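Local atomic coordinates of ankyrin repeat and SOCS BOX protein 11 (Homo sapiens, PDB entry 4UUC), a protein that serves as the substrate-recognition subunit of a cullin-5-RING E3 ubiquitin ligase, marking proteins such as BIK, DIRAS2 and RPN1 for proteasomal degradation. Residues Lys21-Ala25 with Gln26-Val30; Gln199-Ala203 with Leu204-Ala208; Asp149-Lys152 with Lys153-Leu157. All blocks are in the same frame, centred on the assembly; numbering follows the deposited sequence.

How the contacts relate
From the N terminus the chain reaches contact 1 first, in the first ankyrin repeat, where helix 17-26 ends and the loop toward helix 40-46 begins. Contact 3 follows inside helix 148-156 of the fifth repeat, about 43 Å from contact 1 between centres. Contact 2 comes last, at the start of the short helix 203-206, its centre about 24 Å from that of contact 3. All three are local: they close single turns at a helix end, within a helix and at a helix start. They run in series, neither nesting nor crossing, along the elongated ankyrin repeat domain, the part of the protein in this chain, each joining its helix to the loop beside it or to its own next turn.

Contact 1 (Lys21-Ala25 with Gln26-Val30); sequences KTLIA and QGVNV
Gly27 and Val28 turn their backbone N-H groups back toward the carbonyls of Leu23 and Ile24, closing the C-terminal end of helix 17-26 as a Schellman motif. The evidence is the positive phi of Gly27 (104°) together with two bonds returning to the last turn. The firmer one runs from Gly27 N to Ile24 O at 3.0 Å, with the donor well above the carbonyl plane. Leu23 O receives the other, from Val28 N at 3.4 Å; this bond is nearly straight (168°) but long and therefore weak. Gly27 N and Gln26 N add further weak bonds, more bent, to the same oxygen, which thus gathers three donors without a short bond to any. Glycine suits the turn because a CB at these backbone angles would press on the carbonyl oxygen of Gln26.

One residue earlier, Gln26 N still makes a helical bond to Thr22 O, 3.1 Å long. Thr22 O is shared with a water that donates to it and also, over 2.6 Å from the water oxygen, to Gln26 OE1; the bend of the glutamine chain at chi2 (-58°) carries its amide to this place. A second water gives its hydrogens to Ile24 O and Val28 O, bridging the helix end to the loop that leaves it. The hydroxyl of Thr22 is engaged farther back, with Leu18 O.

Val28 CG2 lies over the same acceptor as the three weak bonds, 3.3 Å from Leu23 O. The apolar contacts are Val28 CG2 with Leu23 CB and Ile24 CG1 with Val30 CG2, the latter at 4.2 Å. Beyond the turn, Leu23 rests on Pro7, and Ile24 and Val28 on Leu8, all of helix 7-14; on the following repeat, Leu56 of helix 50-58 receives both Ile24 and Val30.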
ATOM      1  N   LYS A  21      13.871   5.671 -25.073  1.00 16.11           N
ATOM      2  CA  LYS A  21      14.191   7.027 -25.503  1.00 19.67           C
ATOM      3  C   LYS A  21      14.366   7.098 -27.018  1.00 17.88           C
ATOM      4  O   LYS A  21      14.037   8.109 -27.635  1.00 23.71           O
ATOM      5  CB  LYS A  21      15.450   7.529 -24.796  1.00 21.80           C
ATOM      6  CG  LYS A  21      15.245   7.758 -23.305  1.00 16.98           C
ATOM      7  CD  LYS A  21      16.531   8.188 -22.614  1.00 23.28           C
ATOM      8  CE  LYS A  21      16.846   9.651 -22.866  1.00 37.40           C
ATOM      9  NZ  LYS A  21      15.913  10.552 -22.136  1.00 31.59           N
ATOM     10  N   THR A  22      14.856   6.018 -27.617  1.00 20.18           N
ATOM     11  CA  THR A  22      15.020   5.972 -29.065  1.00 22.43           C
ATOM     12  C   THR A  22      13.650   6.021 -29.736  1.00 21.98           C
ATOM     13  O   THR A  22      13.443   6.773 -30.689  1.00 24.86           O
ATOM     14  CB  THR A  22      15.788   4.709 -29.510  1.00 21.15           C
ATOM     15  OG1 THR A  22      17.107   4.728 -28.947  1.00 22.04           O
ATOM     16  CG2 THR A  22      15.904   4.644 -31.029  1.00 23.54           C
ATOM     17  N   LEU A  23      12.716   5.223 -29.230  1.00 18.48           N
ATOM     18  CA  LEU A  23      11.353   5.203 -29.755  1.00 19.85           C
ATOM     19  C   LEU A  23      10.659   6.557 -29.588  1.00 21.94           C
ATOM     20  O   LEU A  23       9.978   7.025 -30.496  1.00 22.63           O
ATOM     21  CB  LEU A  23      10.539   4.104 -29.065  1.00 17.29           C
ATOM     22  CG  LEU A  23      10.921   2.671 -29.445  1.00 15.14           C
ATOM     23  CD1 LEU A  23      10.359   1.670 -28.442  1.00 18.95           C
ATOM     24  CD2 LEU A  23      10.432   2.349 -30.847  1.00 20.54           C
ATOM     25  N   ILE A  24      10.827   7.181 -28.425  1.00 19.01           N
ATOM     26  CA  ILE A  24      10.250   8.499 -28.183  1.00 23.97           C
ATOM     27  C   ILE A  24      10.796   9.510 -29.192  1.00 25.27           C
ATOM     28  O   ILE A  24      10.042  10.313 -29.748  1.00 22.78           O
ATOM     29  CB  ILE A  24      10.534   8.976 -26.739  1.00 20.99           C
ATOM     30  CG1 ILE A  24       9.714   8.141 -25.751  1.00 23.01           C
ATOM     31  CG2 ILE A  24      10.197  10.458 -26.573  1.00 27.72           C
ATOM     32  CD1 ILE A  24      10.082   8.354 -24.291  1.00 22.65           C
ATOM     33  N   ALA A  25      12.102   9.452 -29.434  1.00 23.84           N
ATOM     34  CA  ALA A  25      12.766  10.370 -30.356  1.00 26.41           C
ATOM     35  C   ALA A  25      12.243  10.208 -31.782  1.00 28.43           C
ATOM     36  O   ALA A  25      12.210  11.172 -32.545  1.00 26.67           O
ATOM     37  CB  ALA A  25      14.272  10.157 -30.319  1.00 25.05           C
ATOM     38  N   GLN A  26      11.834   8.994 -32.140  1.00 24.71           N
ATOM     39  CA  GLN A  26      11.289   8.740 -33.475  1.00 25.47           C
ATOM     40  C   GLN A  26       9.880   9.306 -33.639  1.00 35.84           C
ATOM     41  O   GLN A  26       9.382   9.428 -34.760  1.00 30.91           O
ATOM     42  CB  GLN A  26      11.270   7.242 -33.776  1.00 31.09           C
ATOM     43  CG  GLN A  26      12.637   6.632 -34.023  1.00 44.27           C
ATOM     44  CD  GLN A  26      13.379   7.284 -35.180  1.00 51.44           C
ATOM     45  OE1 GLN A  26      14.077   8.284 -35.004  1.00 51.67           O
ATOM     46  NE2 GLN A  26      13.233   6.713 -36.372  1.00 58.74           N
ATOM     47  N   GLY A  27       9.238   9.629 -32.520  1.00 24.88           N
ATOM     48  CA  GLY A  27       7.954  10.310 -32.531  1.00 28.65           C
ATOM     49  C   GLY A  27       6.752   9.435 -32.230  1.00 31.24           C
ATOM     50  O   GLY A  27       5.623   9.812 -32.546  1.00 31.28           O
ATOM     51  N   VAL A  28       6.972   8.276 -31.616  1.00 27.42           N
ATOM     52  CA  VAL A  28       5.860   7.393 -31.275  1.00 29.05           C
ATOM     53  C   VAL A  28       4.937   8.084 -30.274  1.00 29.56           C
ATOM     54  O   VAL A  28       5.350   8.998 -29.556  1.00 30.40           O
ATOM     55  CB  VAL A  28       6.337   6.040 -30.687  1.00 32.68           C
ATOM     56  CG1 VAL A  28       7.265   5.323 -31.657  1.00 34.53           C
ATOM     57  CG2 VAL A  28       7.020   6.242 -29.345  1.00 27.40           C
ATOM     58  N   ASN A  29       3.684   7.644 -30.236  1.00 29.67           N
ATOM     59  CA  ASN A  29       2.696   8.213 -29.331  1.00 30.49           C
ATOM     60  C   ASN A  29       2.906   7.755 -27.887  1.00 23.63           C
ATOM     61  O   ASN A  29       2.599   6.613 -27.534  1.00 26.72           O
ATOM     62  CB  ASN A  29       1.290   7.839 -29.797  1.00 33.85           C
ATOM     63  CG  ASN A  29       0.207   8.390 -28.891  1.00 30.86           C
ATOM     64  OD1 ASN A  29       0.434   9.327 -28.120  1.00 38.05           O
ATOM     65  ND2 ASN A  29      -0.985   7.809 -28.982  1.00 42.16           N
ATOM     66  N   VAL A  30       3.417   8.659 -27.059  1.00 21.57           N
ATOM     67  CA  VAL A  30       3.711   8.360 -25.662  1.00 24.38           C
ATOM     68  C   VAL A  30       2.464   7.936 -24.885  1.00 28.95           C
ATOM     69  O   VAL A  30       2.550   7.142 -23.945  1.00 22.88           O
ATOM     70  CB  VAL A  30       4.362   9.589 -24.980  1.00 30.50           C
ATOM     71  CG1 VAL A  30       4.230   9.538 -23.462  1.00 32.95           C
ATOM     72  CG2 VAL A  30       5.826   9.692 -25.381  1.00 32.12           C
TER
HETATM   73  O   HOH W   1      15.242   7.869 -32.748  1.00 37.31           O
HETATM   74  O   HOH W   2       7.445  10.891 -29.114  1.00 24.44           O

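Contact 2 (Gln199-Ala203 with Leu204-Ala208); sequences QGKSA and LDLAA
Ser202 and Asp205 exchange two hydrogen bonds at the start of helix 203-206. Ser202 OG accepts from Asp205 N at 3.2 Å (159°), and Asp205 OD2 accepts from Ser202 N at 3.0 Å, a straighter bond (169°) that meets the oxygen from above the carboxylate plane. With chi1 at 68°, OG stands between the serine's own N and carbonyl carbon, within range of the aspartate's N-H. This reciprocal pair is a capping box with Ser202 as N-cap; the run from Ser202 to Asp205 resembles the Thr-Pro-Leu-His signature with which ankyrin repeats open their first helix. With an alanine here OG is gone, and Asp205 N would probably lose its side-chain capping acceptor.

Among backbone bonds, Leu206 N reaches Ser202 O at 3.2 Å; Ala203 O draws weaker ones from Leu206 N and Ala207 N.

Charge enters through Asp205 OD2, which also forms a salt bridge with Arg196, whereas Lys201 NZ stays 5.7 Å from that oxygen.

Carbon contacts are few: Lys201 CB lies 3.9 Å from Leu206 CD2, and Lys201 CD passes Asp205 CB. Ala203 and Leu206 pack on helix 170-175, Leu204 on helix 212-220.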
ATOM      1  N   GLN A 199     -18.236 -10.645  14.389  1.00 25.67           N
ATOM      2  CA  GLN A 199     -18.570 -12.041  14.658  1.00 26.11           C
ATOM      3  C   GLN A 199     -18.667 -12.295  16.163  1.00 22.38           C
ATOM      4  O   GLN A 199     -18.836 -13.435  16.600  1.00 30.54           O
ATOM      5  CB  GLN A 199     -17.535 -12.974  14.024  1.00 31.32           C
ATOM      6  CG  GLN A 199     -17.644 -13.090  12.504  1.00 28.88           C
ATOM      7  CD  GLN A 199     -17.196 -11.834  11.778  1.00 38.93           C
ATOM      8  OE1 GLN A 199     -16.131 -11.287  12.061  1.00 36.60           O
ATOM      9  NE2 GLN A 199     -18.012 -11.369  10.835  1.00 36.83           N
ATOM     10  N   GLY A 200     -18.570 -11.227  16.949  1.00 23.53           N
ATOM     11  CA  GLY A 200     -18.657 -11.316  18.395  1.00 23.78           C
ATOM     12  C   GLY A 200     -17.403 -11.888  19.035  1.00 28.06           C
ATOM     13  O   GLY A 200     -17.438 -12.356  20.174  1.00 28.11           O
ATOM     14  N   LYS A 201     -16.293 -11.843  18.303  1.00 22.69           N
ATOM     15  CA  LYS A 201     -15.028 -12.425  18.766  1.00 24.09           C
ATOM     16  C   LYS A 201     -14.054 -11.370  19.283  1.00 25.03           C
ATOM     17  O   LYS A 201     -13.889 -10.312  18.674  1.00 21.60           O
ATOM     18  CB  LYS A 201     -14.353 -13.205  17.632  1.00 26.67           C
ATOM     19  CG  LYS A 201     -15.211 -14.290  16.996  1.00 32.52           C
ATOM     20  CD  LYS A 201     -15.442 -15.460  17.937  1.00 34.45           C
ATOM     21  CE  LYS A 201     -16.192 -16.591  17.238  1.00 43.30           C
ATOM     22  NZ  LYS A 201     -16.452 -17.739  18.151  1.00 54.48           N
ATOM     23  N   SER A 202     -13.404 -11.666  20.405  1.00 21.52           N
ATOM     24  CA  SER A 202     -12.262 -10.882  20.856  1.00 26.27           C
ATOM     25  C   SER A 202     -11.008 -11.351  20.122  1.00 20.92           C
ATOM     26  O   SER A 202     -11.010 -12.412  19.495  1.00 18.64           O
ATOM     27  CB  SER A 202     -12.063 -11.029  22.360  1.00 29.12           C
ATOM     28  OG  SER A 202     -11.644 -12.350  22.662  1.00 26.43           O
ATOM     29  N   ALA A 203      -9.938 -10.568  20.204  1.00 22.43           N
ATOM     30  CA  ALA A 203      -8.674 -10.965  19.595  1.00 19.10           C
ATOM     31  C   ALA A 203      -8.229 -12.321  20.145  1.00 19.11           C
ATOM     32  O   ALA A 203      -7.822 -13.202  19.389  1.00 17.47           O
ATOM     33  CB  ALA A 203      -7.609  -9.910  19.835  1.00 22.12           C
ATOM     34  N   LEU A 204      -8.339 -12.499  21.458  1.00 23.52           N
ATOM     35  CA  LEU A 204      -7.964 -13.764  22.081  1.00 24.22           C
ATOM     36  C   LEU A 204      -8.777 -14.929  21.506  1.00 24.17           C
ATOM     37  O   LEU A 204      -8.230 -16.000  21.249  1.00 20.78           O
ATOM     38  CB  LEU A 204      -8.144 -13.688  23.598  1.00 24.35           C
ATOM     39  CG  LEU A 204      -7.687 -14.910  24.402  1.00 32.09           C
ATOM     40  CD1 LEU A 204      -6.194 -15.183  24.217  1.00 26.96           C
ATOM     41  CD2 LEU A 204      -8.013 -14.714  25.873  1.00 34.61           C
ATOM     42  N   ASP A 205     -10.074 -14.715  21.286  1.00 22.53           N
ATOM     43  CA  ASP A 205     -10.926 -15.746  20.690  1.00 25.02           C
ATOM     44  C   ASP A 205     -10.407 -16.189  19.322  1.00 21.79           C
ATOM     45  O   ASP A 205     -10.538 -17.356  18.942  1.00 27.18           O
ATOM     46  CB  ASP A 205     -12.371 -15.251  20.529  1.00 24.23           C
ATOM     47  CG  ASP A 205     -13.081 -15.022  21.852  1.00 35.47           C
ATOM     48  OD1 ASP A 205     -12.719 -15.658  22.865  1.00 32.19           O
ATOM     49  OD2 ASP A 205     -14.026 -14.201  21.868  1.00 28.87           O
ATOM     50  N   LEU A 206      -9.838 -15.248  18.573  1.00 19.90           N
ATOM     51  CA  LEU A 206      -9.396 -15.516  17.207  1.00 20.91           C
ATOM     52  C   LEU A 206      -8.053 -16.231  17.138  1.00 21.43           C
ATOM     53  O   LEU A 206      -7.752 -16.889  16.144  1.00 20.19           O
ATOM     54  CB  LEU A 206      -9.305 -14.210  16.415  1.00 21.42           C
ATOM     55  CG  LEU A 206     -10.631 -13.493  16.151  1.00 18.12           C
ATOM     56  CD1 LEU A 206     -10.369 -12.120  15.560  1.00 23.42           C
ATOM     57  CD2 LEU A 206     -11.518 -14.314  15.224  1.00 21.44           C
ATOM     58  N   ALA A 207      -7.242 -16.097  18.184  1.00 19.30           N
ATOM     59  CA  ALA A 207      -5.902 -16.668  18.178  1.00 22.77           C
ATOM     60  C   ALA A 207      -5.955 -18.192  18.169  1.00 23.52           C
ATOM     61  O   ALA A 207      -6.823 -18.795  18.796  1.00 22.01           O
ATOM     62  CB  ALA A 207      -5.107 -16.171  19.380  1.00 17.01           C
ATOM     63  N   ALA A 208      -5.016 -18.803  17.454  1.00 21.80           N
ATOM     64  CA  ALA A 208      -4.923 -20.257  17.383  1.00 24.50           C
ATOM     65  C   ALA A 208      -4.539 -20.836  18.744  1.00 24.06           C
ATOM     66  O   ALA A 208      -3.605 -20.344  19.379  1.00 27.24           O
ATOM     67  CB  ALA A 208      -3.908 -20.665  16.333  1.00 29.04           C
TER

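Contact 3 (Asp149-Lys152 with Lys153-Leu157); sequences DCVK and KLLEL
Lys152 reaches forward one helical turn to Glu156, an i to i+4 salt bridge on the exposed side of helix 148-156 in the fifth ankyrin repeat. Its CG lies anti to the backbone N (chi1 -179°), and the chain stays extended until a bend at chi4 (-70°) brings the ammonium to the carboxylate. The two chains cross at a slant, and the lysine curves round Glu156 OE2, its CG 3.4 Å from that oxygen. The modelled separation of Lys152 NZ and Glu156 OE2, 2.4 Å, is very short; the pairing is plain but its exact length is doubtful.

Lys153 looks back one turn: its N donates to Asp149 O at 3.0 Å (163°), and its CB lies against that oxygen. Beyond CB the chain bends at chi2 and heads away, its ammonium forming a long, weak ion pair with Glu119 of helix 115-123.

Val151 lies on the buried face. Its CG1 meets Leu155 CD1 at 3.7 Å, the two side chains lying side by side and pointing the same way, while Leu155 N bonds to Val151 O at 3.1 Å. Both pack on helix 138-144, Val151 against Ala142 and Cys143, Leu155 against Leu139. On the exposed side, a water accepts from Lys152 NZ at 3.2 Å and donates to Glu156 OE1, the carboxylate oxygen not used by the salt bridge.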
ATOM      1  N   ASP A 149       7.728  -3.626  10.625  1.00 19.61           N
ATOM      2  CA  ASP A 149       8.299  -2.287  10.506  1.00 22.10           C
ATOM      3  C   ASP A 149       7.231  -1.257  10.135  1.00 19.46           C
ATOM      4  O   ASP A 149       7.259  -0.126  10.614  1.00 20.55           O
ATOM      5  CB  ASP A 149       9.423  -2.268   9.468  1.00 27.23           C
ATOM      6  CG  ASP A 149      10.649  -3.048   9.913  1.00 39.13           C
ATOM      7  OD1 ASP A 149      10.820  -3.264  11.135  1.00 34.10           O
ATOM      8  OD2 ASP A 149      11.449  -3.438   9.033  1.00 41.13           O
ATOM      9  N   CYS A 150       6.291  -1.648   9.278  1.00 19.77           N
ATOM     10  CA  CYS A 150       5.196  -0.756   8.897  1.00 17.26           C
ATOM     11  C   CYS A 150       4.258  -0.495  10.074  1.00 15.22           C
ATOM     12  O   CYS A 150       3.803   0.633  10.274  1.00 15.91           O
ATOM     13  CB  CYS A 150       4.407  -1.340   7.720  1.00 21.84           C
ATOM     14  SG  CYS A 150       5.281  -1.259   6.142  1.00 23.41           S
ATOM     15  N   VAL A 151       3.977  -1.537  10.850  1.00 18.74           N
ATOM     16  CA  VAL A 151       3.153  -1.400  12.047  1.00 19.25           C
ATOM     17  C   VAL A 151       3.810  -0.418  13.010  1.00 18.84           C
ATOM     18  O   VAL A 151       3.165   0.507  13.498  1.00 18.77           O
ATOM     19  CB  VAL A 151       2.935  -2.768  12.748  1.00 16.64           C
ATOM     20  CG1 VAL A 151       2.309  -2.592  14.130  1.00 17.42           C
ATOM     21  CG2 VAL A 151       2.059  -3.678  11.892  1.00 18.64           C
ATOM     22  N   LYS A 152       5.099  -0.615  13.267  1.00 17.82           N
ATOM     23  CA  LYS A 152       5.827   0.236  14.204  1.00 18.51           C
ATOM     24  C   LYS A 152       5.809   1.694  13.759  1.00 19.03           C
ATOM     25  O   LYS A 152       5.498   2.588  14.547  1.00 21.70           O
ATOM     26  CB  LYS A 152       7.269  -0.248  14.357  1.00 23.87           C
ATOM     27  CG  LYS A 152       8.087   0.584  15.336  1.00 27.51           C
ATOM     28  CD  LYS A 152       9.384  -0.109  15.694  1.00 30.68           C
ATOM     29  CE  LYS A 152      10.149   0.660  16.764  1.00 36.15           C
ATOM     30  NZ  LYS A 152      10.708   1.936  16.241  1.00 38.31           N
ATOM     31  N   LYS A 153       6.119   1.927  12.488  1.00 21.86           N
ATOM     32  CA  LYS A 153       6.174   3.283  11.946  1.00 19.11           C
ATOM     33  C   LYS A 153       4.811   3.970  11.972  1.00 18.84           C
ATOM     34  O   LYS A 153       4.710   5.139  12.340  1.00 20.90           O
ATOM     35  CB  LYS A 153       6.720   3.254  10.516  1.00 19.89           C
ATOM     36  CG  LYS A 153       7.049   4.628   9.948  1.00 21.61           C
ATOM     37  CD  LYS A 153       8.290   5.221  10.606  1.00 28.87           C
ATOM     38  CE  LYS A 153       8.418   6.705  10.322  1.00 40.29           C
ATOM     39  NZ  LYS A 153       9.650   7.280  10.935  1.00 48.25           N
ATOM     40  N   LEU A 154       3.765   3.252  11.571  1.00 17.49           N
ATOM     41  CA  LEU A 154       2.412   3.805  11.568  1.00 20.83           C
ATOM     42  C   LEU A 154       1.966   4.222  12.971  1.00 20.61           C
ATOM     43  O   LEU A 154       1.387   5.291  13.151  1.00 20.25           O
ATOM     44  CB  LEU A 154       1.427   2.792  10.981  1.00 20.47           C
ATOM     45  CG  LEU A 154       1.484   2.647   9.458  1.00 14.85           C
ATOM     46  CD1 LEU A 154       0.776   1.375   9.004  1.00 19.00           C
ATOM     47  CD2 LEU A 154       0.869   3.866   8.777  1.00 21.89           C
ATOM     48  N   LEU A 155       2.242   3.379  13.959  1.00 18.89           N
ATOM     49  CA  LEU A 155       1.893   3.684  15.343  1.00 20.91           C
ATOM     50  C   LEU A 155       2.657   4.914  15.834  1.00 21.39           C
ATOM     51  O   LEU A 155       2.089   5.790  16.484  1.00 23.46           O
ATOM     52  CB  LEU A 155       2.182   2.480  16.243  1.00 22.28           C
ATOM     53  CG  LEU A 155       1.261   1.272  16.041  1.00 19.05           C
ATOM     54  CD1 LEU A 155       1.817   0.041  16.742  1.00 17.42           C
ATOM     55  CD2 LEU A 155      -0.152   1.579  16.529  1.00 19.10           C
ATOM     56  N   GLU A 156       3.946   4.972  15.514  1.00 24.68           N
ATOM     57  CA  GLU A 156       4.786   6.102  15.901  1.00 27.78           C
ATOM     58  C   GLU A 156       4.314   7.412  15.277  1.00 30.63           C
ATOM     59  O   GLU A 156       4.452   8.476  15.878  1.00 28.24           O
ATOM     60  CB  GLU A 156       6.239   5.838  15.509  1.00 21.75           C
ATOM     61  CG  GLU A 156       6.907   4.775  16.349  1.00 27.99           C
ATOM     62  CD  GLU A 156       8.267   4.373  15.823  1.00 34.82           C
ATOM     63  OE1 GLU A 156       8.650   4.826  14.722  1.00 28.24           O
ATOM     64  OE2 GLU A 156       8.956   3.598  16.517  1.00 35.11           O
ATOM     65  N   LEU A 157       3.752   7.330  14.074  1.00 23.07           N
ATOM     66  CA  LEU A 157       3.256   8.512  13.374  1.00 24.44           C
ATOM     67  C   LEU A 157       1.848   8.907  13.826  1.00 26.60           C
ATOM     68  O   LEU A 157       1.307   9.915  13.372  1.00 32.47           O
ATOM     69  CB  LEU A 157       3.272   8.269  11.859  1.00 23.06           C
ATOM     70  CG  LEU A 157       4.655   8.208  11.206  1.00 25.88           C
ATOM     71  CD1 LEU A 157       4.542   7.763   9.751  1.00 24.09           C
ATOM     72  CD2 LEU A 157       5.360   9.555  11.292  1.00 32.48           C
TER
HETATM   73  O   HOH W   3      10.325   2.791  13.146  1.00 42.26           O